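Local coordinates for protein pectate lyase (Paenibacillus sp. 0602, PDB 5GT5) that cleaves polygalacturonate and partly methylated pectin by elimination, as an endo-acting, probably calcium-dependent lyase of polysaccharide lyase family 1, at residues A[221-224]-A[225-228]; A[234-237]-A[238-242]. The protein carries 1 engineered substitution. All blocks are in the same frame, centred on the assembly; numbering follows the deposited sequence.

Overall arrangement
Contacts 1 and 2 sit on two short helices that follow each other in the chain, 219-225 and then 233-241; the centres of the two contacts are about 14 Å apart, on the same side of the chain's centre. Contact 1 is where the first helix ends and its exit loop begins; contact 2 lies along the second. They meet at Ile236, whose CD1 lies 3.6 Å from CE1 of Tyr221 and also packs on Leu224 and Arg225. Both belong to the largely helical stretch between strands 184-194 and 262-271, neighbouring parallel strands of the beta-helix expected of this family, away from the probable calcium ligands Asp152, Asp174 and Asp178 and the likely active-site Arg276.

Contact 1 (A[221-224]-A[225-228]); sequences YNYL and RSSA
Ser226 and Tyr223 carry the polar half of this helix C-terminus. The carbonyl oxygen of Tyr223 takes two bonds: Ser226 OG donates to it at 2.7 Å, tilted 18° from the carbonyl plane, while Ser226 N comes from above that plane, with Tyr223 O 3.1 Å away. Ser226 is the first residue to leave helical backbone angles, and its OG sits between backbone N and carbonyl carbon (chi1 82°), where it can point back at Tyr223 O and also accept from Ala228 N at 3.1 Å. That second bond makes an ST turn, so one hydroxyl ties the last helical turn to the loop. One residue earlier, Arg225 N still donates to Tyr221 O in the ordinary helical way. An alanine at Ser226 would lack the hydroxyl, and would probably leave Ala228 N without this acceptor and the ST turn freer to open.

Two apolar contacts, one round each tyrosine, add to this. Arg225 runs alongside Tyr221, its CG over one face of the ring, 3.9 Å from the Tyr221 centroid, in a CH-pi contact offset toward the rim. Bends at chi2 and chi3 then turn the guanidinium so that its edge faces the Tyr221 hydroxyl, its plane 76° from the ring. The methyl CB of Ala228 approaches CE1 of Tyr223 to 3.4 Å, oblique to that ring.

Glu212 receives both the Tyr221 hydroxyl and Arg225 NE, the latter as a salt bridge; Arg225 NH1 bonds Leu231 O, and Tyr223 OH bonds Ala311 O. Aliphatic arginine carbon on the ring and a shared carboxylate beyond it imply that Tyr221 and Arg225 are positioned as a pair, with the carboxylate probably favouring the arginine's positive charge.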
loop_
_atom_site.group_PDB
_atom_site.type_symbol
_atom_site.label_atom_id
_atom_site.label_comp_id
_atom_site.label_asym_id
_atom_site.label_seq_id
_atom_site.Cartn_x
_atom_site.Cartn_y
_atom_site.Cartn_z
ATOM N N TYR A 221 31.818 6.649 32.654
ATOM C CA TYR A 221 32.855 5.643 32.507
ATOM C C TYR A 221 33.802 5.658 33.707
ATOM O O TYR A 221 34.121 4.597 34.307
ATOM C CB TYR A 221 33.617 5.866 31.193
ATOM C CG TYR A 221 34.693 4.821 30.994
ATOM C CD1 TYR A 221 34.380 3.557 30.532
ATOM C CD2 TYR A 221 36.029 5.092 31.322
ATOM C CE1 TYR A 221 35.348 2.573 30.390
ATOM C CE2 TYR A 221 37.005 4.131 31.158
ATOM C CZ TYR A 221 36.670 2.876 30.681
ATOM O OH TYR A 221 37.616 1.889 30.548
ATOM N N ASN A 222 34.218 6.862 34.092
ATOM C CA ASN A 222 35.108 7.018 35.247
ATOM C C ASN A 222 34.486 6.449 36.525
ATOM O O ASN A 222 35.120 5.697 37.271
ATOM C CB ASN A 222 35.485 8.497 35.406
ATOM C CG ASN A 222 36.606 8.725 36.404
ATOM O OD1 ASN A 222 37.630 8.039 36.390
ATOM N ND2 ASN A 222 36.405 9.691 37.292
ATOM N N TYR A 223 33.211 6.734 36.749
ATOM C CA TYR A 223 32.521 6.203 37.907
ATOM C C TYR A 223 32.460 4.669 37.889
ATOM O O TYR A 223 32.687 4.011 38.898
ATOM C CB TYR A 223 31.119 6.791 37.973
ATOM C CG TYR A 223 30.347 6.321 39.161
ATOM C CD1 TYR A 223 30.657 6.772 40.436
ATOM C CD2 TYR A 223 29.314 5.390 39.024
ATOM C CE1 TYR A 223 29.934 6.324 41.539
ATOM C CE2 TYR A 223 28.588 4.933 40.124
ATOM C CZ TYR A 223 28.926 5.380 41.373
ATOM O OH TYR A 223 28.205 4.911 42.464
ATOM N N LEU A 224 32.120 4.099 36.736
ATOM C CA LEU A 224 32.050 2.649 36.612
ATOM C C LEU A 224 33.386 1.971 36.913
ATOM O O LEU A 224 33.412 0.880 37.494
ATOM C CB LEU A 224 31.577 2.256 35.221
ATOM C CG LEU A 224 30.180 2.735 34.840
ATOM C CD1 LEU A 224 29.967 2.438 33.348
ATOM C CD2 LEU A 224 29.121 2.034 35.728
ATOM N N ARG A 225 34.486 2.590 36.480
ATOM C CA ARG A 225 35.840 2.066 36.739
ATOM C C ARG A 225 36.331 2.328 38.158
ATOM O O ARG A 225 37.290 1.701 38.608
ATOM C CB ARG A 225 36.829 2.715 35.767
ATOM C CG ARG A 225 36.628 2.328 34.298
ATOM C CD ARG A 225 37.176 0.940 33.964
ATOM N NE ARG A 225 38.656 0.990 34.001
ATOM C CZ ARG A 225 39.390 0.465 34.990
ATOM N NH1 ARG A 225 38.830 -0.221 35.991
ATOM N NH2 ARG A 225 40.717 0.604 34.961
ATOM N N SER A 226 35.681 3.268 38.841
ATOM C CA SER A 226 36.130 3.710 40.161
ATOM C C SER A 226 35.819 2.691 41.241
ATOM O O SER A 226 35.104 1.712 41.038
ATOM C CB SER A 226 35.450 5.031 40.546
ATOM O OG SER A 226 34.146 4.802 41.067
ATOM N N SER A 227 36.399 2.916 42.423
ATOM C CA SER A 227 36.154 2.042 43.551
ATOM C C SER A 227 34.713 2.042 44.047
ATOM O O SER A 227 34.360 1.207 44.870
ATOM C CB SER A 227 37.082 2.443 44.712
ATOM O OG SER A 227 36.765 3.743 45.176
ATOM N N ALA A 228 33.864 2.947 43.546
ATOM C CA ALA A 228 32.453 2.879 43.905
ATOM C C ALA A 228 31.767 1.677 43.255
ATOM O O ALA A 228 30.756 1.169 43.763
ATOM C CB ALA A 228 31.737 4.176 43.494
#

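Contact 2 (A[234-237]-A[238-242]); sequences EDII and AISGS
Ile236 O is gripped twice by Ser240, once by its hydroxyl and once by its backbone amide, in alpha-helix 233-241. Ser240 OG donates to Ile236 O at 2.8 Å from above the carbonyl plane, and Ser240 N reaches the same oxygen at 2.9 Å from the other face. The hydroxyl turns back along the helix because OG stands beside its own backbone N, opposite the carbonyl carbon (chi1 -60°). This i-to-i-4 serine bond satisfies a buried hydroxyl within its own helix and lets it sit among apolar neighbours, Trp138 and Val204 included. The CG2 branch of Ile236 lies 3.9 Å from Ser240 OG, flanking the bond.

The preceding steps are regular: Ala238 N donates to Glu234 O, and Ile239 N to Asp235 O, with N-H...O angles of about 160°. Gly241 N adds a weak bond to Ala238 O.

The isoleucines splay from this backbone toward different parts of the fold. Ile236 packs on helix 219-225, and both Ile236 and Ile237 lie on Ile208 of helix 203-212; Ile239 meets Ala300 of helix 295-301 and Phe319 of a loop. Asp235 forms a salt bridge with Arg303, while Lys171 NZ bonds the carbonyl oxygens of Ser240 and Ser242. Ile239 also folds its longer branch back over the preceding turn, its CD1 methyl resting 3.3 Å from Asp235 O.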
loop_
_atom_site.group_PDB
_atom_site.type_symbol
_atom_site.label_atom_id
_atom_site.label_comp_id
_atom_site.label_asym_id
_atom_site.label_seq_id
_atom_site.Cartn_x
_atom_site.Cartn_y
_atom_site.Cartn_z
ATOM N N GLU A 234 37.835 -4.371 30.679
ATOM C CA GLU A 234 37.368 -5.565 30.015
ATOM C C GLU A 234 35.900 -5.838 30.338
ATOM O O GLU A 234 35.141 -6.183 29.438
ATOM C CB GLU A 234 38.254 -6.757 30.390
ATOM C CG GLU A 234 39.705 -6.605 29.887
ATOM C CD GLU A 234 40.664 -5.745 30.799
ATOM O OE1 GLU A 234 40.299 -5.294 31.934
ATOM O OE2 GLU A 234 41.833 -5.548 30.357
ATOM N N ASP A 235 35.495 -5.656 31.595
ATOM C CA ASP A 235 34.096 -5.831 31.986
ATOM C C ASP A 235 33.228 -4.890 31.197
ATOM O O ASP A 235 32.162 -5.283 30.703
ATOM C CB ASP A 235 33.896 -5.505 33.464
ATOM C CG ASP A 235 34.427 -6.570 34.405
ATOM O OD1 ASP A 235 34.600 -7.755 34.036
ATOM O OD2 ASP A 235 34.656 -6.183 35.573
ATOM N N ILE A 236 33.653 -3.634 31.097
ATOM C CA ILE A 236 32.823 -2.635 30.400
ATOM C C ILE A 236 32.729 -2.928 28.901
ATOM O O ILE A 236 31.657 -2.817 28.312
ATOM C CB ILE A 236 33.279 -1.210 30.734
ATOM C CG1 ILE A 236 33.110 -0.962 32.255
ATOM C CG2 ILE A 236 32.580 -0.146 29.853
ATOM C CD1 ILE A 236 33.739 0.351 32.696
ATOM N N ILE A 237 33.815 -3.373 28.290
ATOM C CA ILE A 237 33.731 -3.792 26.900
ATOM C C ILE A 237 32.749 -4.971 26.742
ATOM O O ILE A 237 31.906 -4.963 25.829
ATOM C CB ILE A 237 35.130 -4.182 26.415
ATOM C CG1 ILE A 237 35.977 -2.924 26.244
ATOM C CG2 ILE A 237 35.072 -4.985 25.120
ATOM C CD1 ILE A 237 37.468 -3.252 26.140
ATOM N N ALA A 238 32.808 -5.959 27.626
ATOM C CA ALA A 238 31.911 -7.115 27.507
ATOM C C ALA A 238 30.446 -6.739 27.693
ATOM O O ALA A 238 29.583 -7.223 26.954
ATOM C CB ALA A 238 32.298 -8.197 28.541
ATOM N N ILE A 239 30.168 -5.883 28.679
ATOM C CA ILE A 239 28.790 -5.490 28.970
ATOM C C ILE A 239 28.246 -4.577 27.848
ATOM O O ILE A 239 27.060 -4.628 27.486
ATOM C CB ILE A 239 28.672 -4.838 30.377
ATOM C CG1 ILE A 239 29.027 -5.871 31.468
ATOM C CG2 ILE A 239 27.293 -4.188 30.563
ATOM C CD1 ILE A 239 29.530 -5.255 32.746
ATOM N N SER A 240 29.115 -3.765 27.268
ATOM C CA SER A 240 28.729 -2.867 26.171
ATOM C C SER A 240 28.647 -3.591 24.848
ATOM O O SER A 240 28.195 -2.994 23.886
ATOM C CB SER A 240 29.737 -1.727 26.009
ATOM O OG SER A 240 29.844 -0.949 27.179
ATOM N N GLY A 241 29.068 -4.847 24.779
ATOM C CA GLY A 241 29.097 -5.550 23.503
ATOM C C GLY A 241 27.740 -5.837 22.922
ATOM O O GLY A 241 27.565 -5.774 21.702
ATOM N N SER A 242 26.776 -6.185 23.757
ATOM C CA SER A 242 25.422 -6.455 23.250
ATOM C C SER A 242 24.681 -5.195 22.815
ATOM O O SER A 242 24.970 -4.086 23.268
ATOM C CB SER A 242 24.603 -7.230 24.289
ATOM O OG SER A 242 24.635 -6.610 25.553
#